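Local atomic coordinates of Lin1840 protein (Listeria innocua serovar 6a, PDB entry 4ZOC), a protein that probably hydrolyses terminal, non-reducing beta-D-glucosyl residues to release beta-D-glucose, as a glycoside hydrolase family 3 enzyme linked to beta-1,2-glucan metabolism. Residues V376-K381 with P594-G599; P509-E514 with Q556-I561. The protein carries 2 engineered substitutions. One frame throughout, in Å; residues are numbered along the deposited sequence.

Interaction 1: V376-K381 with P594-G599; sequences VLLENK and PFYPFG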
ATOM      1  N   VAL A 376     -11.300  15.038 -20.376  1.00  7.86           N
ATOM      2  CA  VAL A 376     -11.399  13.632 -20.814  1.00  7.55           C
ATOM      3  C   VAL A 376     -12.849  13.251 -20.885  1.00  7.98           C
ATOM      4  O   VAL A 376     -13.599  13.329 -19.929  1.00  6.95           O
ATOM      5  CB  VAL A 376     -10.675  12.626 -19.912  1.00  7.85           C
ATOM      6  CG1 VAL A 376     -10.779  11.224 -20.509  1.00  9.61           C
ATOM      7  CG2 VAL A 376      -9.242  13.045 -19.680  1.00  8.06           C
ATOM      8  N   LEU A 377     -13.261  12.950 -22.097  1.00  9.68           N
ATOM      9  CA  LEU A 377     -14.617  12.473 -22.310  1.00  9.47           C
ATOM     10  C   LEU A 377     -14.684  11.044 -21.936  1.00  8.44           C
ATOM     11  O   LEU A 377     -14.033  10.201 -22.559  1.00  9.26           O
ATOM     12  CB  LEU A 377     -15.046  12.681 -23.784  1.00  7.74           C
ATOM     13  CG  LEU A 377     -16.540  12.312 -24.069  1.00  7.05           C
ATOM     14  CD1 LEU A 377     -17.581  13.162 -23.329  1.00  6.71           C
ATOM     15  CD2 LEU A 377     -16.808  12.347 -25.582  1.00  7.21           C
ATOM     16  N   LEU A 378     -15.463  10.732 -20.923  1.00  8.23           N
ATOM     17  CA  LEU A 378     -15.458   9.344 -20.348  1.00  7.95           C
ATOM     18  C   LEU A 378     -16.645   8.493 -20.801  1.00  9.12           C
ATOM     19  O   LEU A 378     -16.541   7.230 -20.944  1.00  9.41           O
ATOM     20  CB  LEU A 378     -15.453   9.445 -18.830  1.00  8.55           C
ATOM     21  CG  LEU A 378     -14.185  10.011 -18.183  1.00  7.80           C
ATOM     22  CD1 LEU A 378     -14.393  10.107 -16.708  1.00  8.97           C
ATOM     23  CD2 LEU A 378     -13.017   9.134 -18.576  1.00  8.87           C
ATOM     24  N   GLU A 379     -17.770   9.147 -21.037  1.00  8.56           N
ATOM     25  CA  GLU A 379     -19.027   8.502 -21.581  1.00  7.70           C
ATOM     26  C   GLU A 379     -19.716   9.457 -22.543  1.00  8.42           C
ATOM     27  O   GLU A 379     -19.707  10.680 -22.330  1.00  8.67           O
ATOM     28  CB  GLU A 379     -20.075   8.104 -20.499  1.00  8.44           C
ATOM     29  CG  GLU A 379     -19.575   7.130 -19.428  1.00 11.49           C
ATOM     30  CD  GLU A 379     -19.278   5.725 -19.927  1.00 12.09           C
ATOM     31  OE1 GLU A 379     -19.731   5.354 -21.061  1.00 13.02           O
ATOM     32  OE2 GLU A 379     -18.600   5.019 -19.131  1.00 11.52           O
ATOM     33  N   ASN A 380     -20.334   8.897 -23.570  1.00  9.20           N
ATOM     34  CA  ASN A 380     -21.203   9.685 -24.482  1.00  8.42           C
ATOM     35  C   ASN A 380     -22.051   8.687 -25.196  1.00 12.91           C
ATOM     36  O   ASN A 380     -21.737   8.237 -26.307  1.00 16.71           O
ATOM     37  CB  ASN A 380     -20.372  10.465 -25.458  1.00  9.24           C
ATOM     38  CG  ASN A 380     -21.189  11.454 -26.286  1.00  8.70           C
ATOM     39  OD1 ASN A 380     -22.285  11.831 -25.917  1.00  9.83           O
ATOM     40  ND2 ASN A 380     -20.640  11.853 -27.402  1.00  8.86           N
ATOM     41  N   LYS A 381     -23.086   8.318 -24.490  1.00 15.51           N
ATOM     42  CA  LYS A 381     -24.091   7.314 -24.943  1.00 17.58           C
ATOM     43  C   LYS A 381     -25.046   7.975 -25.944  1.00 19.58           C
ATOM     44  O   LYS A 381     -25.553   9.069 -25.723  1.00 23.63           O
ATOM     45  CB  LYS A 381     -24.787   6.761 -23.719  1.00 19.33           C
ATOM     46  CG  LYS A 381     -23.775   6.077 -22.764  1.00 18.57           C
ATOM     47  CD  LYS A 381     -24.449   5.411 -21.557  1.00 25.23           C
ATOM     48  CE  LYS A 381     -23.819   5.833 -20.224  1.00 25.30           C
ATOM     49  NZ  LYS A 381     -24.740   5.466 -19.100  1.00 21.15           N
ATOM     50  N   PRO A 594      -9.536  -1.417 -13.339  1.00  8.32           N
ATOM     51  CA  PRO A 594     -10.088  -0.162 -12.860  1.00  6.86           C
ATOM     52  C   PRO A 594     -11.365   0.169 -13.654  1.00  7.93           C
ATOM     53  O   PRO A 594     -11.604  -0.427 -14.720  1.00  7.51           O
ATOM     54  CB  PRO A 594      -8.953   0.859 -13.150  1.00  6.24           C
ATOM     55  CG  PRO A 594      -8.288   0.266 -14.350  1.00  7.47           C
ATOM     56  CD  PRO A 594      -8.348  -1.242 -14.156  1.00  7.91           C
ATOM     57  N   PHE A 595     -12.193   1.050 -13.120  1.00  9.81           N
ATOM     58  CA  PHE A 595     -13.397   1.443 -13.825  1.00  8.53           C
ATOM     59  C   PHE A 595     -13.050   2.057 -15.173  1.00  7.44           C
ATOM     60  O   PHE A 595     -13.681   1.800 -16.208  1.00  6.61           O
ATOM     61  CB  PHE A 595     -14.270   2.361 -12.972  1.00  9.10           C
ATOM     62  CG  PHE A 595     -15.645   2.539 -13.554  1.00  9.70           C
ATOM     63  CD1 PHE A 595     -16.562   1.521 -13.408  1.00  9.62           C
ATOM     64  CD2 PHE A 595     -16.016   3.708 -14.215  1.00  8.01           C
ATOM     65  CE1 PHE A 595     -17.793   1.622 -13.960  1.00 11.36           C
ATOM     66  CE2 PHE A 595     -17.259   3.843 -14.763  1.00 11.39           C
ATOM     67  CZ  PHE A 595     -18.158   2.773 -14.620  1.00 12.43           C
ATOM     68  N   TYR A 596     -12.048   2.911 -15.188  1.00  7.82           N
ATOM     69  CA  TYR A 596     -11.453   3.391 -16.451  1.00  7.91           C
ATOM     70  C   TYR A 596      -9.910   3.350 -16.364  1.00  7.14           C
ATOM     71  O   TYR A 596      -9.327   3.641 -15.308  1.00  7.23           O
ATOM     72  CB  TYR A 596     -11.797   4.873 -16.711  1.00  9.11           C
ATOM     73  CG  TYR A 596     -13.298   5.209 -16.816  1.00  8.31           C
ATOM     74  CD1 TYR A 596     -14.048   4.687 -17.852  1.00  8.32           C
ATOM     75  CD2 TYR A 596     -13.905   6.158 -15.972  1.00  7.94           C
ATOM     76  CE1 TYR A 596     -15.373   5.029 -18.009  1.00  9.44           C
ATOM     77  CE2 TYR A 596     -15.224   6.533 -16.140  1.00  8.32           C
ATOM     78  CZ  TYR A 596     -15.964   5.944 -17.155  1.00  8.95           C
ATOM     79  OH  TYR A 596     -17.307   6.304 -17.353  1.00 10.98           O
ATOM     80  N   PRO A 597      -9.266   2.911 -17.429  1.00  7.66           N
ATOM     81  CA  PRO A 597      -7.833   2.694 -17.419  1.00  7.88           C
ATOM     82  C   PRO A 597      -7.001   3.828 -17.987  1.00  7.09           C
ATOM     83  O   PRO A 597      -7.500   4.699 -18.624  1.00  7.53           O
ATOM     84  CB  PRO A 597      -7.687   1.448 -18.293  1.00  8.64           C
ATOM     85  CG  PRO A 597      -8.753   1.687 -19.352  1.00  7.97           C
ATOM     86  CD  PRO A 597      -9.899   2.284 -18.624  1.00  7.92           C
ATOM     87  N   PHE A 598      -5.691   3.714 -17.749  1.00  6.49           N
ATOM     88  CA  PHE A 598      -4.703   4.582 -18.246  1.00  7.16           C
ATOM     89  C   PHE A 598      -4.888   4.645 -19.811  1.00  8.06           C
ATOM     90  O   PHE A 598      -4.984   3.618 -20.489  1.00  9.53           O
ATOM     91  CB  PHE A 598      -3.336   4.056 -17.950  1.00  7.52           C
ATOM     92  CG  PHE A 598      -2.215   4.994 -18.404  1.00  9.36           C
ATOM     93  CD1 PHE A 598      -1.786   6.043 -17.589  1.00  7.34           C
ATOM     94  CD2 PHE A 598      -1.630   4.840 -19.648  1.00  8.80           C
ATOM     95  CE1 PHE A 598      -0.773   6.892 -18.001  1.00  8.58           C
ATOM     96  CE2 PHE A 598      -0.596   5.695 -20.093  1.00  9.23           C
ATOM     97  CZ  PHE A 598      -0.173   6.711 -19.258  1.00  7.84           C
ATOM     98  N   GLY A 599      -4.818   5.846 -20.329  1.00  8.08           N
ATOM     99  CA  GLY A 599      -4.786   6.119 -21.760  1.00  7.90           C
ATOM    100  C   GLY A 599      -6.182   6.116 -22.396  1.00  7.69           C
ATOM    101  O   GLY A 599      -6.273   6.323 -23.563  1.00  8.87           O
TER
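At a classic beta bulge in the edge strand 376-380 of the six-stranded sheet in the C-terminal domain, Leu378 and Glu379 both receive Tyr596 from the loop 594-599. At the bulge the two residues face Leu522 together, and their successive side chains meet one ring in different ways. Leu378 covers a face: its CD2 stands 4.2 Å from the centroid of the Tyr596 ring and 16° off the normal, a CH-pi contact, while Leu378 CD1 lies 3.7 Å from Tyr596 CE2 toward the rim. Glu379 works at the edge. Its chain bends at chi2 (-68°), turning the carboxylate back to the phenol, and Tyr596 OH donates to Glu379 OE2 at 2.5 Å, a very short bond that meets the oxygen on its anti side. The carboxylate and ring planes are 42° apart. Phe595 CD2 lies over the opposite face, 3.5 Å above the plane of the Tyr596 ring and offset toward its rim, so the ring is clasped between its own neighbour and Leu378. Around this pair of contacts, strand 521-524 runs antiparallel to 376-380 and brings Leu522 against Leu378, Glu379 and Tyr596, while Ala516 of helix 513-517 touches both Glu379 and Tyr596.

Interaction 2: P509-E514 with Q556-I561; sequences PLEVKE and QTTGQI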
ATOM      1  N   PRO A 509      -8.699  11.301  -9.214  1.00  6.16           N
ATOM      2  CA  PRO A 509      -9.664  10.212  -9.527  1.00  6.01           C
ATOM      3  C   PRO A 509     -10.639  10.023  -8.397  1.00  7.52           C
ATOM      4  O   PRO A 509     -10.296  10.194  -7.188  1.00  6.83           O
ATOM      5  CB  PRO A 509      -8.753   8.995  -9.636  1.00  6.47           C
ATOM      6  CG  PRO A 509      -7.402   9.586 -10.119  1.00  5.77           C
ATOM      7  CD  PRO A 509      -7.312  10.784  -9.252  1.00  6.10           C
ATOM      8  N   LEU A 510     -11.870   9.721  -8.774  1.00  6.68           N
ATOM      9  CA  LEU A 510     -12.952   9.525  -7.806  1.00  6.69           C
ATOM     10  C   LEU A 510     -13.660   8.230  -8.204  1.00  5.54           C
ATOM     11  O   LEU A 510     -13.524   7.771  -9.363  1.00  5.37           O
ATOM     12  CB  LEU A 510     -13.949  10.674  -7.834  1.00  6.29           C
ATOM     13  CG  LEU A 510     -13.417  11.947  -7.167  1.00  5.43           C
ATOM     14  CD1 LEU A 510     -14.252  13.077  -7.729  1.00  5.93           C
ATOM     15  CD2 LEU A 510     -13.330  11.865  -5.645  1.00  6.01           C
ATOM     16  N   GLU A 511     -14.503   7.749  -7.325  1.00  5.73           N
ATOM     17  CA  GLU A 511     -15.449   6.665  -7.666  1.00  6.64           C
ATOM     18  C   GLU A 511     -16.614   7.227  -8.529  1.00  6.58           C
ATOM     19  O   GLU A 511     -17.487   7.973  -8.052  1.00 10.01           O
ATOM     20  CB  GLU A 511     -16.034   6.033  -6.413  1.00  6.81           C
ATOM     21  CG  GLU A 511     -15.051   5.420  -5.439  1.00  6.83           C
ATOM     22  CD  GLU A 511     -15.711   4.702  -4.254  1.00  7.54           C
ATOM     23  OE1 GLU A 511     -16.973   4.474  -4.257  1.00  7.77           O
ATOM     24  OE2 GLU A 511     -14.961   4.364  -3.311  1.00  8.58           O
ATOM     25  N   VAL A 512     -16.570   6.948  -9.815  1.00  7.84           N
ATOM     26  CA  VAL A 512     -17.510   7.542 -10.707  1.00  6.39           C
ATOM     27  C   VAL A 512     -18.511   6.547 -11.309  1.00  7.76           C
ATOM     28  O   VAL A 512     -19.359   6.944 -12.188  1.00  8.24           O
ATOM     29  CB  VAL A 512     -16.843   8.412 -11.784  1.00  6.53           C
ATOM     30  CG1 VAL A 512     -16.046   9.548 -11.163  1.00  6.95           C
ATOM     31  CG2 VAL A 512     -16.066   7.555 -12.783  1.00  6.44           C
ATOM     32  N   LYS A 513     -18.433   5.265 -10.925  1.00  7.94           N
ATOM     33  CA  LYS A 513     -19.308   4.277 -11.497  1.00  8.92           C
ATOM     34  C   LYS A 513     -20.822   4.728 -11.394  1.00  9.77           C
ATOM     35  O   LYS A 513     -21.583   4.664 -12.407  1.00 10.27           O
ATOM     36  CB  LYS A 513     -19.091   2.906 -10.858  1.00  9.05           C
ATOM     37  CG  LYS A 513     -20.155   1.852 -11.185  1.00 10.50           C
ATOM     38  CD  LYS A 513     -19.800   0.467 -10.598  1.00 15.63           C
ATOM     39  CE  LYS A 513     -20.834  -0.535 -11.192  1.00 17.64           C
ATOM     40  NZ  LYS A 513     -20.403  -1.884 -10.926  1.00 24.49           N
ATOM     41  N   GLU A 514     -21.206   5.241 -10.233  1.00  9.29           N
ATOM     42  CA  GLU A 514     -22.628   5.656 -10.012  1.00 11.30           C
ATOM     43  C   GLU A 514     -22.969   6.865 -10.838  1.00 13.11           C
ATOM     44  O   GLU A 514     -24.130   7.040 -11.205  1.00 17.89           O
ATOM     45  CB  GLU A 514     -22.889   5.958  -8.558  1.00 11.08           C
ATOM     46  CG  GLU A 514     -22.776   4.700  -7.718  1.00 13.24           C
ATOM     47  CD  GLU A 514     -22.560   5.012  -6.258  1.00 17.62           C
ATOM     48  OE1 GLU A 514     -23.247   5.891  -5.714  1.00 18.17           O
ATOM     49  OE2 GLU A 514     -21.698   4.359  -5.637  1.00 21.92           O
ATOM     50  N   GLN A 556     -12.429   1.200  -9.381  1.00  7.91           N
ATOM     51  CA  GLN A 556     -13.770   0.651  -9.133  1.00  7.48           C
ATOM     52  C   GLN A 556     -14.349   1.151  -7.827  1.00  6.52           C
ATOM     53  O   GLN A 556     -15.514   1.527  -7.756  1.00  8.90           O
ATOM     54  CB  GLN A 556     -13.779  -0.892  -9.109  1.00  6.99           C
ATOM     55  CG  GLN A 556     -13.393  -1.625 -10.384  1.00  8.01           C
ATOM     56  CD  GLN A 556     -14.524  -1.583 -11.439  1.00  8.15           C
ATOM     57  OE1 GLN A 556     -15.731  -1.395 -11.150  1.00  8.99           O
ATOM     58  NE2 GLN A 556     -14.139  -1.869 -12.653  1.00  8.90           N
ATOM     59  N   THR A 557     -13.547   1.107  -6.774  1.00  5.82           N
ATOM     60  CA  THR A 557     -13.902   1.539  -5.436  1.00  6.93           C
ATOM     61  C   THR A 557     -12.593   1.828  -4.691  1.00  6.38           C
ATOM     62  O   THR A 557     -11.513   1.404  -5.151  1.00  6.47           O
ATOM     63  CB  THR A 557     -14.694   0.441  -4.697  1.00  7.03           C
ATOM     64  OG1 THR A 557     -15.262   0.931  -3.485  1.00  7.19           O
ATOM     65  CG2 THR A 557     -13.834  -0.812  -4.491  1.00  7.67           C
ATOM     66  N   THR A 558     -12.664   2.544  -3.573  1.00  6.03           N
ATOM     67  CA  THR A 558     -11.509   2.965  -2.782  1.00  5.96           C
ATOM     68  C   THR A 558     -10.581   1.776  -2.476  1.00  5.93           C
ATOM     69  O   THR A 558      -9.359   1.873  -2.554  1.00  5.44           O
ATOM     70  CB  THR A 558     -12.022   3.644  -1.451  1.00  6.46           C
ATOM     71  OG1 THR A 558     -12.646   4.905  -1.816  1.00  7.24           O
ATOM     72  CG2 THR A 558     -10.902   3.909  -0.549  1.00  6.81           C
ATOM     73  N   GLY A 559     -11.187   0.653  -2.105  1.00  7.17           N
ATOM     74  CA  GLY A 559     -10.422  -0.523  -1.748  1.00  6.08           C
ATOM     75  C   GLY A 559      -9.705  -1.252  -2.875  1.00  5.91           C
ATOM     76  O   GLY A 559      -8.936  -2.167  -2.580  1.00  6.11           O
ATOM     77  N   GLN A 560      -9.867  -0.846  -4.104  1.00  5.68           N
ATOM     78  CA  GLN A 560      -9.058  -1.339  -5.206  1.00  6.35           C
ATOM     79  C   GLN A 560      -7.644  -0.698  -5.225  1.00  5.57           C
ATOM     80  O   GLN A 560      -6.750  -1.118  -5.941  1.00  5.27           O
ATOM     81  CB  GLN A 560      -9.780  -1.075  -6.524  1.00  7.62           C
ATOM     82  CG  GLN A 560      -9.229  -1.970  -7.658  1.00  6.05           C
ATOM     83  CD  GLN A 560      -9.902  -1.718  -9.010  1.00  6.82           C
ATOM     84  OE1 GLN A 560     -10.190  -0.568  -9.390  1.00  6.69           O
ATOM     85  NE2 GLN A 560     -10.276  -2.808  -9.688  1.00  6.98           N
ATOM     86  N   ILE A 561      -7.471   0.386  -4.502  1.00  6.22           N
ATOM     87  CA  ILE A 561      -6.205   1.144  -4.493  1.00  5.73           C
ATOM     88  C   ILE A 561      -5.034   0.370  -3.839  1.00  5.87           C
ATOM     89  O   ILE A 561      -5.196  -0.176  -2.732  1.00  6.75           O
ATOM     90  CB  ILE A 561      -6.410   2.490  -3.802  1.00  6.00           C
ATOM     91  CG1 ILE A 561      -7.377   3.370  -4.600  1.00  6.33           C
ATOM     92  CG2 ILE A 561      -5.058   3.187  -3.652  1.00  7.01           C
ATOM     93  CD1 ILE A 561      -7.793   4.616  -3.830  1.00  6.84           C
TER
HETATM   94  O   HOH W   1     -18.432   3.247  -6.880  1.00 16.73           O
HETATM   95  O   HOH W   2     -17.748   2.022  -3.841  1.00 18.81           O
HETATM   96  O   HOH W   3     -16.420   3.838  -9.264  1.00 11.42           O
HETATM   97  O   HOH W   4     -17.964  -2.152 -12.394  1.00 15.36           O
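With CG lying beside its backbone N (chi1 -59°) and the chain extended beyond it, Glu511 reaches straight to Thr557 and to Thr558, the first residue of the 3-10 segment 558-560. Thr558 turns OG1 to the side of its own backbone N (chi1 -69°), and hydroxyl and amide thus converge on one carboxylate oxygen. Thr558 OG1 donates to Glu511 OE2 at 2.8 Å, meeting it on the anti side and close to the carboxylate plane. The amide comes from above that plane: Thr558 N lies 2.9 Å from Glu511 OE2, with a bent N-H...O angle of 143°. The Glu511 and Thr558 side chains cross at about a right angle, whereas Thr557 runs alongside Glu511, pointing the same way. A water links the latter pair, donating to Glu511 OE1 at 2.6 Å and lying 2.7 Å from Thr557 OG1. Farther along, another water accepts from Lys513 N and donates to Gln556 O, and a third accepts from Lys513 NZ and donates to Gln556 OE1. Within the loop, Gln556 N donates to Gln560 OE1 at 2.9 Å, a side-chain bond that spans the start of the turn. Arg481 forms a salt bridge with Glu511 OE1, and Gly559 O and Ile561 O accept from Arg146 of the second subunit. The two carboxylate oxygens therefore divide the work, OE2 gripping Thr558 twice while OE1 faces Arg481 and water; this pairing would probably stabilise a buried negative charge, and it holds Thr558 by both its N-H and its hydroxyl, in a turn whose carbonyls meet the second subunit.

How the interactions relate
Interactions 1 and 2 join loops to their surroundings in the same C-terminal domain, one by a ring and the other by a carboxylate, their centres 13 Å apart. Along the chain, both segments of interaction 2 fall between those of interaction 1, and the contacts meet directly: Phe595 CE1 packs 3.6 Å from Lys513 CB, and Pro594 CA lies 3.5 Å from Gln560 OE1. Val512, next to Glu511, also touches Tyr596. Residues 509-514 thus touch both the Tyr596 loop and the turn 556-561, which reaches the second subunit. Neither contact includes glucose-pocket residues Trp271, Trp409 and Glu473, or the magnesium ligands Asp648 and Thr650; both lie away from these sites.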